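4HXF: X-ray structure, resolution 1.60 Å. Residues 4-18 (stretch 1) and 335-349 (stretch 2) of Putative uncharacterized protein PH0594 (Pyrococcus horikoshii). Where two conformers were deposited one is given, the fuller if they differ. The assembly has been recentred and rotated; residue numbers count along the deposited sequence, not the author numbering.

Stretch 1 (4-18) IEWDEKTFTKFAYLS
Stretch 2 (335-349) LTDYNGLIFKKLKTF

What forms the apolar centre of the contact? Leu346 (chi1 t, chi2 p) follows the short helix that opens at Gly340, and its CA-to-CB bond points toward stretch 1. Leu346 CD1 lies over one face of the Trp6 indole, 3.6 Å from the centroid of the five-membered ring and 17° off the normal, a CH-pi contact. Leu346 CD2 lies 3.8 Å from Thr10 CG2 and also 3.8 Å from Phe14 CE2, at the edge of the Phe14 ring. Ile342 (m, m), four residues earlier, places CG2 4.0 Å from Phe14 CE2 and CD1 3.5 Å from Ile4 CG1.

How do the aromatic rings pack? Phe14 (chi1 m, chi2 145°) and Phe343 (chi1 m, chi2 99°) both leave their backbones sideways, yet the ends of their side chains come nearer the opposite stretch. Their planes are 24° from parallel and their centroids 5.0 Å apart, but the rings are slid so that they barely overlap; Phe14 CE2 to Phe343 CZ is 3.6 Å. Farther along, Ala15 CB meets Tyr338 CB at 3.6 Å, and Leu17 (m, t) sets CD2 over a face of the Tyr338 ring, 4.3 Å from its centroid.

How do the two backbones run past each other? They are antiparallel in register: the CA atoms of Ile4 and Leu346 are 6.3 Å apart, while those of Ala15 and Tyr338 are 6.2 Å apart. Between these points stretch 1 makes a type I turn from Asp7 to Thr10 and a 3-10 segment at 10-12, then extends through Phe14 (phi/psi -88/152) and Ala15 (-93/132) into a strand. Thr10 braces the turn, its OG1 donating to Glu5 O at 2.7 Å and accepting from Asp7 N at 2.9 Å. Stretch 2 turns from Asp337 to Gly340 and enters its helix.

Which polar groups tie the edges? Asn339 (chi1 m, chi2 -54°), at the N-cap position but making no capping bond, instead reads the backbone of Ala15: Ala15 N donates to Asn339 OD1 at 2.8 Å, and Asn339 ND2 donates to Ala15 O at 3.0 Å, both nearly straight. A water donates to Lys13 O at 2.8 Å and to Asn339 OD1 at 3.0 Å, bridging the stretches. At the other end, Trp6 (chi1 m, chi2 96°) donates from NE1 to Lys347 O at 2.8 Å, so the indole that receives a methyl on its face is also anchored at its edge.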

# COMPACT_ATOMS: atom_id res chain seq x y z
N ILE A 4 22.37 -34.28 -1.18
CA ILE A 4 22.89 -33.42 -2.30
C ILE A 4 23.19 -34.22 -3.59
O ILE A 4 23.95 -35.17 -3.52
CB ILE A 4 24.19 -32.72 -1.91
CG1 ILE A 4 24.20 -32.32 -0.39
CG2 ILE A 4 24.36 -31.55 -2.88
N GLU A 5 22.61 -33.84 -4.75
CA GLU A 5 22.75 -34.54 -6.07
C GLU A 5 23.22 -33.47 -7.10
O GLU A 5 22.95 -32.24 -6.83
CB GLU A 5 21.41 -35.17 -6.49
N TRP A 6 23.90 -33.83 -8.24
CA TRP A 6 24.21 -32.82 -9.28
C TRP A 6 23.05 -32.58 -10.21
O TRP A 6 22.57 -33.48 -10.89
CB TRP A 6 25.39 -33.16 -10.17
CG TRP A 6 26.75 -33.08 -9.54
CD1 TRP A 6 27.45 -34.16 -8.98
CD2 TRP A 6 27.56 -31.90 -9.26
NE1 TRP A 6 28.67 -33.73 -8.51
CE2 TRP A 6 28.78 -32.38 -8.65
CE3 TRP A 6 27.49 -30.53 -9.61
CZ2 TRP A 6 29.83 -31.50 -8.23
CZ3 TRP A 6 28.51 -29.67 -9.22
CH2 TRP A 6 29.66 -30.12 -8.56
N ASP A 7 22.67 -31.33 -10.35
CA ASP A 7 21.61 -30.96 -11.28
C ASP A 7 21.73 -29.43 -11.41
O ASP A 7 22.81 -28.81 -11.06
CB ASP A 7 20.27 -31.48 -10.79
CG ASP A 7 19.78 -30.83 -9.51
OD1 ASP A 7 20.33 -29.82 -9.00
OD2 ASP A 7 18.82 -31.34 -8.95
N GLU A 8 20.68 -28.81 -11.96
CA GLU A 8 20.69 -27.41 -12.28
C GLU A 8 20.60 -26.50 -11.04
O GLU A 8 20.83 -25.34 -11.20
CB GLU A 8 19.53 -27.08 -13.22
CG GLU A 8 18.14 -27.13 -12.61
CD GLU A 8 17.50 -28.52 -12.56
OE1 GLU A 8 16.28 -28.62 -12.17
OE2 GLU A 8 18.16 -29.57 -12.85
N LYS A 9 20.40 -27.07 -9.85
CA LYS A 9 20.25 -26.29 -8.60
C LYS A 9 21.43 -26.47 -7.68
O LYS A 9 21.49 -25.81 -6.69
CB LYS A 9 18.98 -26.73 -7.84
CG LYS A 9 17.72 -26.59 -8.64
CD LYS A 9 16.53 -26.91 -7.77
CE LYS A 9 15.31 -26.55 -8.61
NZ LYS A 9 14.08 -27.26 -8.11
N THR A 10 22.32 -27.40 -7.98
CA THR A 10 23.38 -27.69 -6.99
C THR A 10 24.25 -26.45 -6.61
O THR A 10 24.69 -26.36 -5.44
CB THR A 10 24.32 -28.82 -7.45
OG1 THR A 10 23.52 -29.85 -8.01
CG2 THR A 10 25.17 -29.34 -6.32
N PHE A 11 24.38 -25.52 -7.54
CA PHE A 11 25.26 -24.32 -7.35
C PHE A 11 24.71 -23.50 -6.18
O PHE A 11 25.46 -22.78 -5.54
CB PHE A 11 25.36 -23.49 -8.60
CG PHE A 11 24.17 -22.71 -8.88
CD1 PHE A 11 23.10 -23.29 -9.58
CD2 PHE A 11 24.11 -21.36 -8.54
CE1 PHE A 11 21.94 -22.57 -9.83
CE2 PHE A 11 22.94 -20.62 -8.82
CZ PHE A 11 21.87 -21.21 -9.49
N THR A 12 23.45 -23.67 -5.85
CA THR A 12 22.87 -22.92 -4.76
C THR A 12 23.27 -23.42 -3.40
O THR A 12 22.98 -22.77 -2.44
CB THR A 12 21.34 -22.81 -4.84
OG1 THR A 12 20.70 -24.05 -4.55
CG2 THR A 12 20.88 -22.20 -6.24
N LYS A 13 23.80 -24.63 -3.32
CA LYS A 13 24.10 -25.29 -2.04
C LYS A 13 25.50 -24.83 -1.60
O LYS A 13 25.91 -25.14 -0.47
CB LYS A 13 24.01 -26.79 -2.21
CG LYS A 13 22.56 -27.19 -2.55
CD LYS A 13 22.27 -28.69 -2.57
N PHE A 14 26.30 -24.18 -2.46
CA PHE A 14 27.66 -23.81 -2.06
C PHE A 14 27.75 -22.46 -1.36
O PHE A 14 27.03 -21.50 -1.69
CB PHE A 14 28.67 -23.82 -3.23
CG PHE A 14 28.58 -25.06 -4.08
CD1 PHE A 14 28.79 -25.02 -5.44
CD2 PHE A 14 28.38 -26.31 -3.51
CE1 PHE A 14 28.69 -26.19 -6.26
CE2 PHE A 14 28.26 -27.47 -4.34
CZ PHE A 14 28.44 -27.39 -5.71
N ALA A 15 28.75 -22.32 -0.51
CA ALA A 15 29.09 -21.01 0.09
C ALA A 15 30.11 -20.39 -0.75
O ALA A 15 31.11 -21.06 -1.04
CB ALA A 15 29.62 -21.21 1.56
N TYR A 16 29.94 -19.09 -1.11
CA TYR A 16 30.85 -18.43 -2.01
C TYR A 16 31.56 -17.31 -1.19
O TYR A 16 30.93 -16.42 -0.64
CB TYR A 16 30.19 -17.86 -3.18
CG TYR A 16 29.52 -18.87 -4.02
CD1 TYR A 16 28.18 -19.17 -3.90
CD2 TYR A 16 30.27 -19.59 -4.97
CE1 TYR A 16 27.64 -20.17 -4.69
CE2 TYR A 16 29.66 -20.60 -5.72
CZ TYR A 16 28.37 -20.87 -5.58
OH TYR A 16 27.80 -21.88 -6.38
N LEU A 17 32.86 -17.41 -1.13
CA LEU A 17 33.65 -16.46 -0.38
C LEU A 17 34.37 -15.46 -1.30
O LEU A 17 34.92 -15.83 -2.38
CB LEU A 17 34.73 -17.12 0.47
CG LEU A 17 34.34 -18.21 1.47
CD1 LEU A 17 35.57 -18.64 2.26
CD2 LEU A 17 33.13 -17.76 2.31
N SER A 18 34.46 -14.23 -0.82
CA SER A 18 35.15 -13.17 -1.59
C SER A 18 35.69 -12.05 -0.70
O SER A 18 35.37 -11.96 0.50
CB SER A 18 34.21 -12.54 -2.59
OG SER A 18 33.13 -11.85 -1.94
N LEU A 335 42.00 -22.19 6.92
CA LEU A 335 41.25 -21.49 7.95
C LEU A 335 39.80 -21.91 7.87
O LEU A 335 39.15 -21.90 8.91
CB LEU A 335 41.30 -19.92 7.91
CG LEU A 335 42.76 -19.45 8.12
CD1 LEU A 335 42.69 -17.93 8.07
CD2 LEU A 335 43.19 -20.02 9.47
N THR A 336 39.23 -22.06 6.68
CA THR A 336 37.73 -22.25 6.60
C THR A 336 37.49 -23.59 5.90
O THR A 336 38.29 -24.05 5.05
CB THR A 336 36.97 -21.14 5.93
OG1 THR A 336 37.25 -21.09 4.52
CG2 THR A 336 37.19 -19.75 6.52
N ASP A 337 36.29 -24.15 6.11
CA ASP A 337 35.88 -25.33 5.45
C ASP A 337 34.34 -25.27 5.20
O ASP A 337 33.58 -26.17 5.57
CB ASP A 337 36.19 -26.58 6.25
CG ASP A 337 36.05 -27.84 5.41
OD1 ASP A 337 36.16 -27.78 4.18
OD2 ASP A 337 35.84 -28.90 6.03
N TYR A 338 33.89 -24.16 4.64
CA TYR A 338 32.45 -23.91 4.46
C TYR A 338 31.74 -24.98 3.68
O TYR A 338 30.65 -25.38 4.08
CB TYR A 338 32.16 -22.58 3.77
CG TYR A 338 32.22 -21.39 4.70
CD1 TYR A 338 33.40 -20.74 4.95
CD2 TYR A 338 31.12 -21.01 5.42
CE1 TYR A 338 33.50 -19.66 5.81
CE2 TYR A 338 31.22 -19.98 6.35
CZ TYR A 338 32.39 -19.28 6.50
OH TYR A 338 32.45 -18.28 7.40
N ASN A 339 32.37 -25.53 2.62
CA ASN A 339 31.72 -26.51 1.77
C ASN A 339 32.09 -27.96 2.03
O ASN A 339 31.78 -28.85 1.27
CB ASN A 339 31.87 -26.15 0.28
CG ASN A 339 31.24 -24.80 -0.06
OD1 ASN A 339 30.10 -24.61 0.24
ND2 ASN A 339 32.03 -23.88 -0.65
N GLY A 340 32.83 -28.13 3.14
CA GLY A 340 33.34 -29.46 3.50
C GLY A 340 32.28 -30.50 3.71
O GLY A 340 32.47 -31.67 3.32
N LEU A 341 31.16 -30.12 4.31
CA LEU A 341 30.10 -31.10 4.55
C LEU A 341 29.36 -31.43 3.30
O LEU A 341 29.00 -32.60 3.09
CB LEU A 341 29.18 -30.67 5.69
CG LEU A 341 29.83 -30.38 7.07
CD1 LEU A 341 28.81 -30.00 8.12
CD2 LEU A 341 30.63 -31.60 7.53
N ILE A 342 29.06 -30.44 2.46
CA ILE A 342 28.51 -30.69 1.14
C ILE A 342 29.37 -31.64 0.33
O ILE A 342 28.86 -32.64 -0.31
CB ILE A 342 28.23 -29.40 0.37
CG1 ILE A 342 27.06 -28.68 1.04
CG2 ILE A 342 27.91 -29.72 -1.11
CD1 ILE A 342 25.69 -29.36 0.71
N PHE A 343 30.63 -31.36 0.27
CA PHE A 343 31.46 -32.14 -0.61
C PHE A 343 31.74 -33.55 -0.14
O PHE A 343 32.15 -34.37 -0.99
CB PHE A 343 32.67 -31.39 -1.09
CG PHE A 343 32.33 -30.40 -2.19
CD1 PHE A 343 32.15 -29.06 -1.92
CD2 PHE A 343 32.22 -30.81 -3.51
CE1 PHE A 343 31.82 -28.15 -2.92
CE2 PHE A 343 31.91 -29.88 -4.54
CZ PHE A 343 31.69 -28.57 -4.25
N LYS A 344 31.56 -33.85 1.16
CA LYS A 344 31.56 -35.22 1.62
C LYS A 344 30.48 -36.05 0.96
O LYS A 344 30.57 -37.27 0.95
CB LYS A 344 31.41 -35.27 3.15
CG LYS A 344 32.75 -35.06 3.82
N LYS A 345 29.41 -35.44 0.45
CA LYS A 345 28.29 -36.16 -0.14
C LYS A 345 28.19 -36.02 -1.66
O LYS A 345 27.33 -36.61 -2.28
CB LYS A 345 26.96 -35.68 0.48
CG LYS A 345 26.81 -35.99 1.98
CD LYS A 345 25.60 -35.29 2.61
CE LYS A 345 25.86 -34.86 4.08
NZ LYS A 345 26.03 -35.94 5.07
N LEU A 346 29.00 -35.18 -2.27
CA LEU A 346 28.86 -34.85 -3.61
C LEU A 346 30.15 -35.26 -4.29
O LEU A 346 31.26 -34.76 -3.97
CB LEU A 346 28.71 -33.30 -3.74
CG LEU A 346 28.29 -32.74 -5.03
CD1 LEU A 346 26.95 -33.35 -5.47
CD2 LEU A 346 28.17 -31.20 -5.00
N LYS A 347 30.02 -36.13 -5.28
CA LYS A 347 31.19 -36.59 -5.99
C LYS A 347 31.77 -35.47 -6.86
O LYS A 347 31.03 -34.74 -7.50
CB LYS A 347 30.77 -37.75 -6.89
CG LYS A 347 31.97 -38.43 -7.58
CD LYS A 347 31.52 -39.58 -8.49
CE LYS A 347 32.62 -40.62 -8.70
NZ LYS A 347 32.71 -41.08 -10.12
N THR A 348 33.10 -35.36 -6.90
CA THR A 348 33.74 -34.45 -7.80
C THR A 348 34.78 -35.25 -8.68
O THR A 348 35.09 -36.42 -8.43
CB THR A 348 34.42 -33.25 -7.16
OG1 THR A 348 35.29 -33.74 -6.13
CG2 THR A 348 33.44 -32.26 -6.63
N PHE A 349 35.20 -34.63 -9.77
CA PHE A 349 36.05 -35.26 -10.80
C PHE A 349 37.29 -34.41 -11.01
O PHE A 349 37.19 -33.25 -11.40
CB PHE A 349 35.27 -35.37 -12.09
CG PHE A 349 33.92 -36.07 -11.97
CD1 PHE A 349 32.82 -35.44 -11.45
CD2 PHE A 349 33.80 -37.41 -12.34
CE1 PHE A 349 31.63 -36.07 -11.29
CE2 PHE A 349 32.61 -38.04 -12.22
CZ PHE A 349 31.51 -37.39 -11.71
O HOH W 1 27.56 -24.98 1.83